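Local coordinates for protein putative dienelactone hydrolase (Klebsiella pneumoniae subsp. pneumoniae MGH 78578, PDB 3F67) that is probably a hydrolase of the dienelactone hydrolase family, with an alpha/beta-hydrolase fold, acting on carboxylic ester or lactone bonds, at residues E40-H45 with A216-S221; R127-Y132 with A142-G147; Q14-P19 with Y68-D73; P33-V38 with R116-G121. All coordinates share one frame; numbering follows the deposited sequence. Where two conformers were deposited one is given.

Contact 1: E40-H45 with A216-S221; sequences EIFGVH and ADYRAS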
loop_
_atom_site.group_PDB
_atom_site.type_symbol
_atom_site.label_atom_id
_atom_site.label_comp_id
_atom_site.label_asym_id
_atom_site.label_seq_id
_atom_site.Cartn_x
_atom_site.Cartn_y
_atom_site.Cartn_z
ATOM N N GLU A 40 1.770 -4.599 5.519
ATOM C CA GLU A 40 0.683 -5.257 6.240
ATOM C C GLU A 40 0.808 -4.885 7.735
ATOM O O GLU A 40 1.600 -3.978 8.096
ATOM C CB GLU A 40 0.793 -6.763 6.048
ATOM C CG GLU A 40 0.956 -7.170 4.542
ATOM C CD GLU A 40 1.037 -8.691 4.365
ATOM O OE1 GLU A 40 2.098 -9.284 4.664
ATOM O OE2 GLU A 40 0.065 -9.300 3.857
ATOM N N ILE A 41 0.051 -5.561 8.610
ATOM C CA ILE A 41 0.153 -5.264 10.051
ATOM C C ILE A 41 1.506 -5.687 10.677
ATOM O O ILE A 41 1.775 -5.389 11.845
ATOM C CB ILE A 41 -0.982 -5.920 10.850
ATOM C CG1 ILE A 41 -0.991 -7.438 10.673
ATOM C CG2 ILE A 41 -2.315 -5.281 10.407
ATOM C CD1 ILE A 41 -1.997 -8.160 11.536
ATOM N N PHE A 42 2.349 -6.345 9.887
ATOM C CA PHE A 42 3.599 -6.878 10.418
ATOM C C PHE A 42 4.752 -5.911 10.339
ATOM O O PHE A 42 5.885 -6.250 10.730
ATOM C CB PHE A 42 3.933 -8.237 9.758
ATOM C CG PHE A 42 2.761 -9.179 9.759
ATOM C CD1 PHE A 42 2.188 -9.595 10.965
ATOM C CD2 PHE A 42 2.184 -9.599 8.552
ATOM C CE1 PHE A 42 1.038 -10.457 10.998
ATOM C CE2 PHE A 42 1.049 -10.462 8.568
ATOM C CZ PHE A 42 0.479 -10.874 9.814
ATOM N N GLY A 43 4.483 -4.727 9.812
ATOM C CA GLY A 43 5.514 -3.687 9.691
ATOM C C GLY A 43 6.415 -3.927 8.500
ATOM O O GLY A 43 6.053 -4.656 7.552
ATOM N N VAL A 44 7.586 -3.287 8.508
ATOM C CA VAL A 44 8.471 -3.396 7.299
ATOM C C VAL A 44 9.287 -4.686 7.453
ATOM O O VAL A 44 10.482 -4.699 7.803
ATOM C CB VAL A 44 9.314 -2.115 7.077
ATOM C CG1 VAL A 44 10.128 -2.231 5.743
ATOM C CG2 VAL A 44 8.391 -0.946 6.921
ATOM N N HIS A 45 8.565 -5.785 7.256
ATOM C CA HIS A 45 9.059 -7.184 7.418
ATOM C C HIS A 45 10.054 -7.431 6.279
ATOM O O HIS A 45 10.054 -6.705 5.287
ATOM C CB HIS A 45 7.800 -8.042 7.242
ATOM C CG HIS A 45 7.988 -9.519 7.474
ATOM N ND1 HIS A 45 8.408 -10.372 6.472
ATOM C CD2 HIS A 45 7.778 -10.283 8.566
ATOM C CE1 HIS A 45 8.449 -11.610 6.941
ATOM N NE2 HIS A 45 8.085 -11.582 8.219
ATOM N N ALA A 216 1.851 -13.142 -0.490
ATOM C CA ALA A 216 2.864 -13.284 0.586
ATOM C C ALA A 216 3.609 -14.600 0.413
ATOM O O ALA A 216 3.210 -15.662 0.953
ATOM C CB ALA A 216 2.210 -13.195 1.968
ATOM N N ASP A 217 4.680 -14.544 -0.366
ATOM C CA ASP A 217 5.339 -15.755 -0.856
ATOM C C ASP A 217 5.968 -16.575 0.263
ATOM O O ASP A 217 6.289 -17.740 0.052
ATOM C CB ASP A 217 6.367 -15.397 -1.958
ATOM C CG ASP A 217 7.280 -14.265 -1.547
ATOM O OD1 ASP A 217 8.196 -14.523 -0.745
ATOM O OD2 ASP A 217 7.077 -13.106 -2.007
ATOM N N TYR A 218 6.129 -15.975 1.450
ATOM C CA TYR A 218 6.714 -16.701 2.587
ATOM C C TYR A 218 5.651 -17.405 3.463
ATOM O O TYR A 218 5.995 -18.092 4.454
ATOM C CB TYR A 218 7.592 -15.749 3.421
ATOM C CG TYR A 218 6.817 -14.765 4.255
ATOM C CD1 TYR A 218 6.545 -15.019 5.622
ATOM C CD2 TYR A 218 6.327 -13.582 3.690
ATOM C CE1 TYR A 218 5.808 -14.090 6.391
ATOM C CE2 TYR A 218 5.620 -12.658 4.441
ATOM C CZ TYR A 218 5.374 -12.908 5.796
ATOM O OH TYR A 218 4.678 -12.010 6.551
ATOM N N ARG A 219 4.374 -17.241 3.129
ATOM C CA ARG A 219 3.277 -17.704 3.995
ATOM C C ARG A 219 2.461 -18.722 3.238
ATOM O O ARG A 219 2.482 -18.750 2.002
ATOM C CB ARG A 219 2.327 -16.570 4.425
ATOM C CG ARG A 219 2.950 -15.380 5.086
ATOM C CD ARG A 219 2.114 -14.797 6.226
ATOM N NE ARG A 219 0.936 -13.967 5.862
ATOM C CZ ARG A 219 0.953 -12.680 5.476
ATOM N NH1 ARG A 219 -0.199 -12.080 5.207
ATOM N NH2 ARG A 219 2.084 -11.967 5.317
ATOM N N ALA A 220 1.687 -19.524 3.970
ATOM C CA ALA A 220 0.869 -20.572 3.357
ATOM C C ALA A 220 -0.265 -20.052 2.474
ATOM O O ALA A 220 -0.762 -20.802 1.639
ATOM C CB ALA A 220 0.317 -21.508 4.414
ATOM N N SER A 221 -0.678 -18.794 2.670
ATOM C CA SER A 221 -1.708 -18.147 1.851
ATOM C C SER A 221 -1.255 -17.795 0.410
ATOM O O SER A 221 -2.084 -17.432 -0.430
ATOM C CB SER A 221 -2.141 -16.842 2.537
ATOM O OG SER A 221 -1.032 -15.974 2.681
HETATM O O HOH W 1 4.682 -8.788 5.618
#
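In this alpha/beta-hydrolase fold, two loops meet beside the probable active site: loop 40-45 comes after strand 32-38, while loop 216-221 leads to helix 224-238. Each carries a type I beta turn, Glu40 to Gly43 and Ala216 to Arg219. The tight part is an end-on salt bridge between the tips of Glu40 and Arg219. Arg219 NH2 gives Glu40 OE1 a 2.8 Å bond that is almost straight, 173° at the hydrogen, and it arrives on the syn lone pair. The second arm is looser: Arg219 NH1 lies 3.1 Å from Glu40 OE2 and approaches from above the carboxylate plane, in keeping with the 31° between the two planes. The guanidinium is also packed on both faces, Ala216 CB against one and Phe42 CE2 against the other. Arg219 reaches this slot through bends at chi2 and chi3, whereas Glu40 runs extended beyond CG (chi2 -179°) and also touches Cys123, the probable nucleophile. Such a close arginine would be expected to keep Glu40 ionised.

Toward solvent the contact rests on rings. His45 and Tyr218 form an offset stack with centroids 4.5 Å apart, and His45 CE1 sits 3.5 Å from Tyr218 CZ. Tyr218 is exposed, and its opposite face carries Arg219 CG. His45 is the N-cap of helix 46-57, and its ND1 accepts from His47 N, which limits the rotation of the imidazole. A water donates to Glu40 OE1 but holds Tyr218 OH only weakly; the firmer link of that hydroxyl is to Arg219 NH2, which donates to Tyr218 OH at 2.9 Å.

Contact 2: R127-Y132 with A142-G147; sequences RITWLY and AVAWYG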
loop_
_atom_site.group_PDB
_atom_site.type_symbol
_atom_site.label_atom_id
_atom_site.label_comp_id
_atom_site.label_asym_id
_atom_site.label_seq_id
_atom_site.Cartn_x
_atom_site.Cartn_y
_atom_site.Cartn_z
ATOM N N ARG A 127 -5.937 -1.198 2.331
ATOM C CA ARG A 127 -6.991 -0.243 2.699
ATOM C C ARG A 127 -6.438 1.179 2.699
ATOM O O ARG A 127 -7.065 2.102 2.179
ATOM C CB ARG A 127 -7.616 -0.617 4.051
ATOM C CG ARG A 127 -8.578 0.486 4.574
ATOM C CD ARG A 127 -9.237 0.061 5.877
ATOM N NE ARG A 127 -9.921 1.199 6.518
ATOM C CZ ARG A 127 -9.307 2.123 7.242
ATOM N NH1 ARG A 127 -7.996 2.026 7.491
ATOM N NH2 ARG A 127 -10.018 3.113 7.783
ATOM N N ILE A 128 -5.264 1.344 3.310
ATOM C CA ILE A 128 -4.589 2.658 3.356
ATOM C C ILE A 128 -4.361 3.196 1.938
ATOM O O ILE A 128 -4.530 4.397 1.694
ATOM C CB ILE A 128 -3.256 2.526 4.156
ATOM C CG1 ILE A 128 -3.531 2.219 5.648
ATOM C CG2 ILE A 128 -2.373 3.785 3.978
ATOM C CD1 ILE A 128 -4.353 3.288 6.378
ATOM N N THR A 129 -4.010 2.300 1.028
ATOM C CA THR A 129 -3.823 2.658 -0.372
ATOM C C THR A 129 -5.066 3.363 -0.950
ATOM O O THR A 129 -4.938 4.407 -1.576
ATOM C CB THR A 129 -3.377 1.425 -1.208
ATOM O OG1 THR A 129 -2.048 1.081 -0.798
ATOM C CG2 THR A 129 -3.253 1.794 -2.715
ATOM N N TRP A 130 -6.258 2.778 -0.762
ATOM C CA TRP A 130 -7.475 3.450 -1.213
ATOM C C TRP A 130 -7.623 4.822 -0.578
ATOM O O TRP A 130 -7.951 5.805 -1.257
ATOM C CB TRP A 130 -8.710 2.613 -0.824
ATOM C CG TRP A 130 -8.936 1.363 -1.646
ATOM C CD1 TRP A 130 -8.712 0.051 -1.259
ATOM C CD2 TRP A 130 -9.507 1.301 -2.967
ATOM N NE1 TRP A 130 -9.110 -0.818 -2.276
ATOM C CE2 TRP A 130 -9.588 -0.070 -3.328
ATOM C CE3 TRP A 130 -9.936 2.288 -3.895
ATOM C CZ2 TRP A 130 -10.090 -0.495 -4.565
ATOM C CZ3 TRP A 130 -10.447 1.869 -5.140
ATOM C CH2 TRP A 130 -10.523 0.481 -5.462
ATOM N N LEU A 131 -7.453 4.875 0.740
ATOM C CA LEU A 131 -7.595 6.158 1.439
ATOM C C LEU A 131 -6.637 7.219 0.882
ATOM O O LEU A 131 -7.013 8.408 0.745
ATOM C CB LEU A 131 -7.388 6.013 2.948
ATOM C CG LEU A 131 -8.347 5.061 3.698
ATOM C CD1 LEU A 131 -8.108 5.132 5.234
ATOM C CD2 LEU A 131 -9.780 5.250 3.354
ATOM N N TYR A 132 -5.370 6.821 0.661
ATOM C CA TYR A 132 -4.362 7.777 0.194
ATOM C C TYR A 132 -4.703 8.311 -1.203
ATOM O O TYR A 132 -4.460 9.511 -1.510
ATOM C CB TYR A 132 -2.947 7.130 0.181
ATOM C CG TYR A 132 -1.879 8.195 0.125
ATOM C CD1 TYR A 132 -1.720 9.098 1.175
ATOM C CD2 TYR A 132 -1.081 8.323 -1.006
ATOM C CE1 TYR A 132 -0.784 10.111 1.114
ATOM C CE2 TYR A 132 -0.105 9.344 -1.087
ATOM C CZ TYR A 132 0.032 10.214 -0.018
ATOM O OH TYR A 132 0.963 11.225 -0.066
ATOM N N ALA A 142 -2.586 4.107 -8.114
ATOM C CA ALA A 142 -2.520 3.302 -6.877
ATOM C C ALA A 142 -2.945 1.873 -7.187
ATOM O O ALA A 142 -3.813 1.641 -8.037
ATOM C CB ALA A 142 -3.464 3.876 -5.777
ATOM N N VAL A 143 -2.301 0.923 -6.520
ATOM C CA VAL A 143 -2.668 -0.509 -6.603
ATOM C C VAL A 143 -2.844 -1.047 -5.187
ATOM O O VAL A 143 -1.869 -1.110 -4.413
ATOM C CB VAL A 143 -1.611 -1.340 -7.398
ATOM C CG1 VAL A 143 -2.027 -2.860 -7.444
ATOM C CG2 VAL A 143 -1.532 -0.762 -8.870
ATOM N N ALA A 144 -4.086 -1.449 -4.862
ATOM C CA ALA A 144 -4.430 -1.886 -3.485
ATOM C C ALA A 144 -4.599 -3.402 -3.544
ATOM O O ALA A 144 -5.415 -3.919 -4.345
ATOM C CB ALA A 144 -5.726 -1.226 -3.072
ATOM N N TRP A 145 -3.844 -4.126 -2.718
ATOM C CA TRP A 145 -4.002 -5.574 -2.665
ATOM C C TRP A 145 -4.791 -5.958 -1.421
ATOM O O TRP A 145 -4.351 -5.700 -0.315
ATOM C CB TRP A 145 -2.668 -6.271 -2.577
ATOM C CG TRP A 145 -1.671 -5.963 -3.690
ATOM C CD1 TRP A 145 -1.037 -4.751 -3.935
ATOM C CD2 TRP A 145 -1.105 -6.918 -4.624
ATOM N NE1 TRP A 145 -0.136 -4.911 -4.989
ATOM C CE2 TRP A 145 -0.143 -6.225 -5.399
ATOM C CE3 TRP A 145 -1.328 -8.293 -4.867
ATOM C CZ2 TRP A 145 0.611 -6.869 -6.456
ATOM C CZ3 TRP A 145 -0.554 -8.971 -5.853
ATOM C CH2 TRP A 145 0.399 -8.239 -6.641
ATOM N N TYR A 146 -5.940 -6.588 -1.653
ATOM C CA TYR A 146 -6.838 -7.146 -0.610
ATOM C C TYR A 146 -6.882 -6.282 0.649
ATOM O O TYR A 146 -6.550 -6.748 1.762
ATOM C CB TYR A 146 -6.459 -8.604 -0.298
ATOM C CG TYR A 146 -4.992 -8.977 -0.451
ATOM C CD1 TYR A 146 -4.079 -8.771 0.595
ATOM C CD2 TYR A 146 -4.536 -9.605 -1.606
ATOM C CE1 TYR A 146 -2.741 -9.137 0.474
ATOM C CE2 TYR A 146 -3.193 -10.003 -1.726
ATOM C CZ TYR A 146 -2.319 -9.755 -0.712
ATOM O OH TYR A 146 -1.017 -10.139 -0.824
ATOM N N GLY A 147 -7.299 -5.026 0.457
ATOM C CA GLY A 147 -7.554 -4.071 1.541
ATOM C C GLY A 147 -9.048 -4.068 1.887
ATOM O O GLY A 147 -9.901 -3.992 0.986
#
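Thr129 has CG2 anti to its backbone N and OG1 beside it (chi1 -69°), which sends the methyl to the strand and the hydroxyl back along the helix to Gly125 O. Trp130 has CG anti to its carbonyl carbon, and chi2 of 106° swings the indole round so that one face meets strand 141-145. The Thr129 methyl settles among three groups: its CG2 is 3.7 Å from Ala142 CB and 3.6 Å from Val143 O, with Ala144 CB slightly farther. Ala144 CB then serves as a CH-pi donor group over the face of the Trp130 five-membered ring, 3.9 Å from its centroid; the nearest ring atom to Ala144 CB is Trp130 NE1 at 3.5 Å. That nitrogen is satisfied by Tyr176 OH, a bond that helps fix the ring's rotation.

The two elements belong to the beta-alpha-beta unit of strand 116-122, helix 124-133 and strand 141-145. Their local axes pass 7.2 Å apart with N-to-C directions at 152°, the nearly antiparallel course of a crossover helix laid on its sheet. Small residues permit this close approach: alanine methyls face the helix from the strand, and Gly147, with no side chain, brings its CA to 3.4 Å from Arg127 N, a spacing with no room for a CB. Arg127 extends away from the strand to Asp93, with which its NH2 forms a salt bridge, and Leu131 CD1 packs over one face of its guanidinium.

Contact 3: Q14-P19 with Y68-D73; sequences QGENMP and YFRQGD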
loop_
_atom_site.group_PDB
_atom_site.type_symbol
_atom_site.label_atom_id
_atom_site.label_comp_id
_atom_site.label_asym_id
_atom_site.label_seq_id
_atom_site.Cartn_x
_atom_site.Cartn_y
_atom_site.Cartn_z
ATOM N N GLN A 14 6.245 14.928 10.557
ATOM C CA GLN A 14 5.466 15.587 11.617
ATOM C C GLN A 14 6.325 15.837 12.892
ATOM O O GLN A 14 5.827 15.731 14.022
ATOM C CB GLN A 14 4.186 14.764 11.919
ATOM C CG GLN A 14 3.393 14.341 10.652
ATOM C CD GLN A 14 2.116 13.559 10.949
ATOM O OE1 GLN A 14 2.032 12.310 10.774
ATOM N NE2 GLN A 14 1.093 14.290 11.366
ATOM N N GLY A 15 7.605 16.177 12.701
ATOM C CA GLY A 15 8.552 16.431 13.800
ATOM C C GLY A 15 9.379 15.269 14.379
ATOM O O GLY A 15 10.162 15.459 15.325
ATOM N N GLU A 16 9.207 14.079 13.804
ATOM C CA GLU A 16 9.856 12.866 14.298
ATOM C C GLU A 16 10.467 12.093 13.151
ATOM O O GLU A 16 10.060 12.278 12.005
ATOM C CB GLU A 16 8.842 11.997 15.024
ATOM C CG GLU A 16 8.433 12.549 16.362
ATOM C CD GLU A 16 7.163 11.921 16.843
ATOM O OE1 GLU A 16 6.107 12.235 16.260
ATOM O OE2 GLU A 16 7.227 11.109 17.786
ATOM N N ASN A 17 11.433 11.227 13.452
ATOM C CA ASN A 17 12.165 10.523 12.416
ATOM C C ASN A 17 11.614 9.121 12.244
ATOM O O ASN A 17 11.791 8.245 13.093
ATOM C CB ASN A 17 13.647 10.466 12.769
ATOM C CG ASN A 17 14.251 11.841 12.859
ATOM O OD1 ASN A 17 14.253 12.580 11.870
ATOM N ND2 ASN A 17 14.744 12.207 14.053
HETATM N N MSE A 18 10.960 8.906 11.115
HETATM C CA MSE A 18 10.321 7.626 10.821
HETATM C C MSE A 18 11.271 6.730 10.030
HETATM O O MSE A 18 11.751 7.130 8.957
HETATM C CB MSE A 18 9.079 7.875 9.962
HETATM C CG MSE A 18 8.364 6.542 9.572
HETATM SE SE MSE A 18 6.603 7.003 8.842
HETATM C CE MSE A 18 7.224 8.129 7.378
ATOM N N PRO A 19 11.583 5.534 10.555
ATOM C CA PRO A 19 12.446 4.625 9.793
ATOM C C PRO A 19 11.778 4.236 8.497
ATOM O O PRO A 19 10.545 4.134 8.437
ATOM C CB PRO A 19 12.527 3.358 10.683
ATOM C CG PRO A 19 12.162 3.855 12.035
ATOM C CD PRO A 19 11.161 4.948 11.827
ATOM N N TYR A 68 4.098 2.337 11.975
ATOM C CA TYR A 68 3.622 2.164 13.364
ATOM C C TYR A 68 4.608 2.723 14.397
ATOM O O TYR A 68 4.354 2.595 15.594
ATOM C CB TYR A 68 3.371 0.671 13.686
ATOM C CG TYR A 68 2.271 -0.022 12.859
ATOM C CD1 TYR A 68 1.411 0.714 12.020
ATOM C CD2 TYR A 68 2.093 -1.407 12.965
ATOM C CE1 TYR A 68 0.377 0.056 11.277
ATOM C CE2 TYR A 68 1.087 -2.083 12.240
ATOM C CZ TYR A 68 0.240 -1.347 11.412
ATOM O OH TYR A 68 -0.721 -2.013 10.694
ATOM N N PHE A 69 5.712 3.351 13.955
ATOM C CA PHE A 69 6.880 3.585 14.864
ATOM C C PHE A 69 6.575 4.331 16.173
ATOM O O PHE A 69 7.212 4.076 17.202
ATOM C CB PHE A 69 8.088 4.224 14.113
ATOM C CG PHE A 69 7.937 5.707 13.854
ATOM C CD1 PHE A 69 8.687 6.632 14.584
ATOM C CD2 PHE A 69 7.029 6.185 12.905
ATOM C CE1 PHE A 69 8.533 8.035 14.345
ATOM C CE2 PHE A 69 6.870 7.541 12.658
ATOM C CZ PHE A 69 7.620 8.479 13.380
ATOM N N ARG A 70 5.594 5.225 16.147
ATOM C CA ARG A 70 5.269 6.030 17.335
ATOM C C ARG A 70 4.476 5.222 18.345
ATOM O O ARG A 70 4.529 5.513 19.541
ATOM C CB ARG A 70 4.402 7.227 16.966
ATOM C CG ARG A 70 5.091 8.230 16.018
ATOM C CD ARG A 70 4.156 9.412 15.774
ATOM N NE ARG A 70 4.654 10.289 14.692
ATOM C CZ ARG A 70 4.419 10.021 13.398
ATOM N NH1 ARG A 70 3.779 8.912 13.070
ATOM N NH2 ARG A 70 4.836 10.825 12.443
ATOM N N GLN A 71 3.690 4.269 17.854
ATOM C CA GLN A 71 2.758 3.497 18.689
ATOM C C GLN A 71 3.407 2.214 19.212
ATOM O O GLN A 71 3.115 1.803 20.309
ATOM C CB GLN A 71 1.464 3.163 17.908
ATOM C CG GLN A 71 0.430 4.337 17.772
ATOM C CD GLN A 71 0.844 5.419 16.760
ATOM O OE1 GLN A 71 1.401 5.117 15.709
ATOM N NE2 GLN A 71 0.602 6.697 17.112
ATOM N N GLY A 72 4.266 1.572 18.429
ATOM C CA GLY A 72 4.908 0.340 18.914
ATOM C C GLY A 72 5.530 -0.487 17.819
ATOM O O GLY A 72 5.563 -0.081 16.662
ATOM N N ASP A 73 6.038 -1.655 18.212
ATOM C CA ASP A 73 6.790 -2.511 17.312
ATOM C C ASP A 73 6.008 -3.811 17.105
ATOM O O ASP A 73 5.813 -4.572 18.067
ATOM C CB ASP A 73 8.124 -2.824 17.998
ATOM C CG ASP A 73 8.986 -3.797 17.200
ATOM O OD1 ASP A 73 8.593 -4.196 16.079
ATOM O OD2 ASP A 73 10.055 -4.188 17.747
#
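In this surface contact, residues of strand 16-25 meet the Phe69 ring on several sides. Met18 CA stands almost straight above the centre of one face, 3.8 Å from the ring centroid, a CH-pi contact. Met18 CB follows at 3.5 Å from Phe69 CE2, and the selenium of this selenomethionine lies obliquely to the ring, 4.9 Å from its centroid, a Met-aromatic contact. Glu16 CB comes to the ring edge, while Pro19 CD packs obliquely, 3.9 Å from Phe69 CG. Chi1 of 78° puts Phe69 CG in the crowded position between backbone N and carbonyl carbon.

The aliphatic chain of Arg70 lies over the opposite face, its CG toward the rim. It runs extended from CG to NE, so the guanidinium reaches past the rim and turns one face to the ring corner, with Phe69 CZ 3.5 Å above the guanidinium plane. Arg70 NE donates to Glu16 OE1 at 2.9 Å and 151°. The acceptor lies in the guanidinium plane, yet the donor stands 52° above the carboxylate plane.

Farther out, Arg70 NH2 forms a salt bridge with Asp99 of helix 93-108, and Tyr68 O accepts from Gln71 N and Gly72 N, closing the turn that presents Phe69 and Arg70. Met18 pairs through its backbone with Ile11 of strand 4-13, in the antiparallel part of the sheet that the loop packs on. With carboxylates at NE and NH2, the arginine charge is probably well balanced, and the single, angled bond to Glu16 suggests a pair held more by charge than by an ideal hydrogen bond.

Contact 4: P33-V38 with R116-G121; sequences PIVIVV and RLLITG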
loop_
_atom_site.group_PDB
_atom_site.type_symbol
_atom_site.label_atom_id
_atom_site.label_comp_id
_atom_site.label_asym_id
_atom_site.label_seq_id
_atom_site.Cartn_x
_atom_site.Cartn_y
_atom_site.Cartn_z
ATOM N N PRO A 33 10.503 7.510 -11.086
ATOM C CA PRO A 33 9.128 7.330 -10.571
ATOM C C PRO A 33 9.208 6.694 -9.170
ATOM O O PRO A 33 10.104 5.821 -8.908
ATOM C CB PRO A 33 8.488 6.342 -11.589
ATOM C CG PRO A 33 9.696 5.594 -12.189
ATOM C CD PRO A 33 10.885 6.509 -12.136
ATOM N N ILE A 34 8.304 7.100 -8.276
ATOM C CA ILE A 34 8.353 6.686 -6.876
ATOM C C ILE A 34 7.212 5.725 -6.615
ATOM O O ILE A 34 6.069 6.043 -6.971
ATOM C CB ILE A 34 8.115 7.921 -5.964
ATOM C CG1 ILE A 34 9.189 9.008 -6.238
ATOM C CG2 ILE A 34 8.005 7.508 -4.474
ATOM C CD1 ILE A 34 8.709 10.390 -5.871
ATOM N N VAL A 35 7.495 4.581 -5.975
ATOM C CA VAL A 35 6.388 3.763 -5.462
ATOM C C VAL A 35 6.508 3.726 -3.933
ATOM O O VAL A 35 7.451 3.114 -3.384
ATOM C CB VAL A 35 6.366 2.314 -6.043
ATOM C CG1 VAL A 35 5.171 1.515 -5.436
ATOM C CG2 VAL A 35 6.291 2.346 -7.572
ATOM N N ILE A 36 5.547 4.338 -3.258
ATOM C CA ILE A 36 5.473 4.151 -1.784
ATOM C C ILE A 36 4.855 2.760 -1.566
ATOM O O ILE A 36 3.863 2.423 -2.219
ATOM C CB ILE A 36 4.604 5.201 -1.204
ATOM C CG1 ILE A 36 5.249 6.608 -1.413
ATOM C CG2 ILE A 36 4.372 4.944 0.316
ATOM C CD1 ILE A 36 4.355 7.723 -0.848
ATOM N N VAL A 37 5.453 1.952 -0.692
ATOM C CA VAL A 37 4.997 0.576 -0.482
ATOM C C VAL A 37 4.429 0.531 0.939
ATOM O O VAL A 37 5.166 0.809 1.918
ATOM C CB VAL A 37 6.176 -0.410 -0.581
ATOM C CG1 VAL A 37 5.686 -1.834 -0.253
ATOM C CG2 VAL A 37 6.753 -0.403 -2.033
ATOM N N VAL A 38 3.139 0.195 1.069
ATOM C CA VAL A 38 2.520 0.214 2.411
ATOM C C VAL A 38 2.409 -1.190 2.984
ATOM O O VAL A 38 1.780 -2.084 2.383
ATOM C CB VAL A 38 1.116 0.840 2.424
ATOM C CG1 VAL A 38 0.657 1.142 3.904
ATOM C CG2 VAL A 38 1.056 2.120 1.595
ATOM N N ARG A 116 5.734 11.997 -10.405
ATOM C CA ARG A 116 5.573 10.568 -10.772
ATOM C C ARG A 116 5.389 9.745 -9.501
ATOM O O ARG A 116 6.042 8.707 -9.260
ATOM C CB ARG A 116 6.798 10.089 -11.588
ATOM C CG ARG A 116 7.061 10.988 -12.803
ATOM C CD ARG A 116 8.262 10.471 -13.630
ATOM N NE ARG A 116 7.964 9.131 -14.204
ATOM C CZ ARG A 116 8.882 8.372 -14.811
ATOM N NH1 ARG A 116 10.144 8.796 -14.914
ATOM N NH2 ARG A 116 8.535 7.171 -15.325
ATOM N N LEU A 117 4.422 10.173 -8.698
ATOM C CA LEU A 117 4.166 9.480 -7.426
ATOM C C LEU A 117 3.131 8.392 -7.571
ATOM O O LEU A 117 2.024 8.632 -8.062
ATOM C CB LEU A 117 3.664 10.477 -6.364
ATOM C CG LEU A 117 3.526 9.964 -4.919
ATOM C CD1 LEU A 117 4.875 9.605 -4.240
ATOM C CD2 LEU A 117 2.720 11.026 -4.067
ATOM N N LEU A 118 3.489 7.218 -7.060
ATOM C CA LEU A 118 2.642 5.993 -7.171
ATOM C C LEU A 118 2.593 5.340 -5.789
ATOM O O LEU A 118 3.473 5.589 -4.941
ATOM C CB LEU A 118 3.278 5.031 -8.167
ATOM C CG LEU A 118 3.517 5.585 -9.568
ATOM C CD1 LEU A 118 4.458 4.664 -10.336
ATOM C CD2 LEU A 118 2.190 5.782 -10.307
ATOM N N ILE A 119 1.606 4.466 -5.539
ATOM C CA ILE A 119 1.590 3.774 -4.262
ATOM C C ILE A 119 0.996 2.379 -4.443
ATOM O O ILE A 119 0.078 2.175 -5.256
ATOM C CB ILE A 119 0.781 4.584 -3.216
ATOM C CG1 ILE A 119 0.854 3.947 -1.836
ATOM C CG2 ILE A 119 -0.690 4.822 -3.684
ATOM C CD1 ILE A 119 0.252 4.921 -0.703
ATOM N N THR A 120 1.525 1.424 -3.696
ATOM C CA THR A 120 0.896 0.103 -3.619
ATOM C C THR A 120 0.938 -0.366 -2.164
ATOM O O THR A 120 1.837 0.013 -1.398
ATOM C CB THR A 120 1.581 -0.907 -4.579
ATOM O OG1 THR A 120 0.755 -2.075 -4.698
ATOM C CG2 THR A 120 3.016 -1.312 -4.108
ATOM N N GLY A 121 -0.014 -1.189 -1.784
ATOM C CA GLY A 121 -0.047 -1.607 -0.372
ATOM C C GLY A 121 -0.819 -2.896 -0.227
ATOM O O GLY A 121 -1.637 -3.225 -1.081
#
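Strands 33-38 and 116-121 are parallel neighbours in the central sheet of the alpha/beta-hydrolase fold, their local axes 4.4 Å apart and twisted by 24°. The backbone bonds form a regular parallel ladder of five. Ile34 N to Arg116 O is the straightest, 2.9 Å and 173° at the hydrogen, and lies in the carbonyl plane. Leu118 N to Ile34 O is short at 2.8 Å but bent to 131°, although the donor sits nearly along the C=O axis. Ile36 N to Leu118 O, Thr120 N to Ile36 O and Val38 N to Thr120 O complete the alternation, and CA-H...O contacts such as Val37 CA to Thr120 O supplement it.

Side chains alternate between two faces. Ile34, Ile36, Val38, Leu117 and Ile119 share one, where Leu117 CD1 fits between Ile34 CG2 (3.8 Å) and Ile36 CD1 (3.9 Å), and Val38 CG2 meets Ile119 CD1 at 3.7 Å; helices 93-108 and 124-133 pack there. On the other, Val35 CG1 touches Thr120 CG2 and Val37 faces helix 46-57. Thr120 OG1, anti to its backbone N, bonds to Val143 O of the next strand.

Gly121 opens the probable nucleophile elbow, and its CA packs close to Val38, 3.3 Å from Val38 O. At the other end the Arg116 guanidinium, whose NE pairs with the C-terminal carboxylate of Tyr241, lays one face over the proline ring, with Arg116 NH1 3.7 Å from Pro33 CD.

Overall arrangement
Contacts 2 and 4 form one continuous core, their centres about 11 Å apart: Trp145 N lies 2.9 Å from Gly121 O, a probable hydrogen bond between neighbouring strands. Between them the chain turns through the probable nucleophile elbow, whose Cys123, with His212 and Asp180, is placed as in a Cys-His-Asp catalytic triad, consistent with the active site of this family. Contact 1 lies beside that site, linked to contact 4 through the chain after Val38 and to contact 2 where Ala216 N approaches Tyr146 OH at 4.2 Å. Contact 3 is peripheral, its centre about 20 Å from that of contact 1, yet Tyr68 CE2 comes within 3.4 Å of Ile41 O.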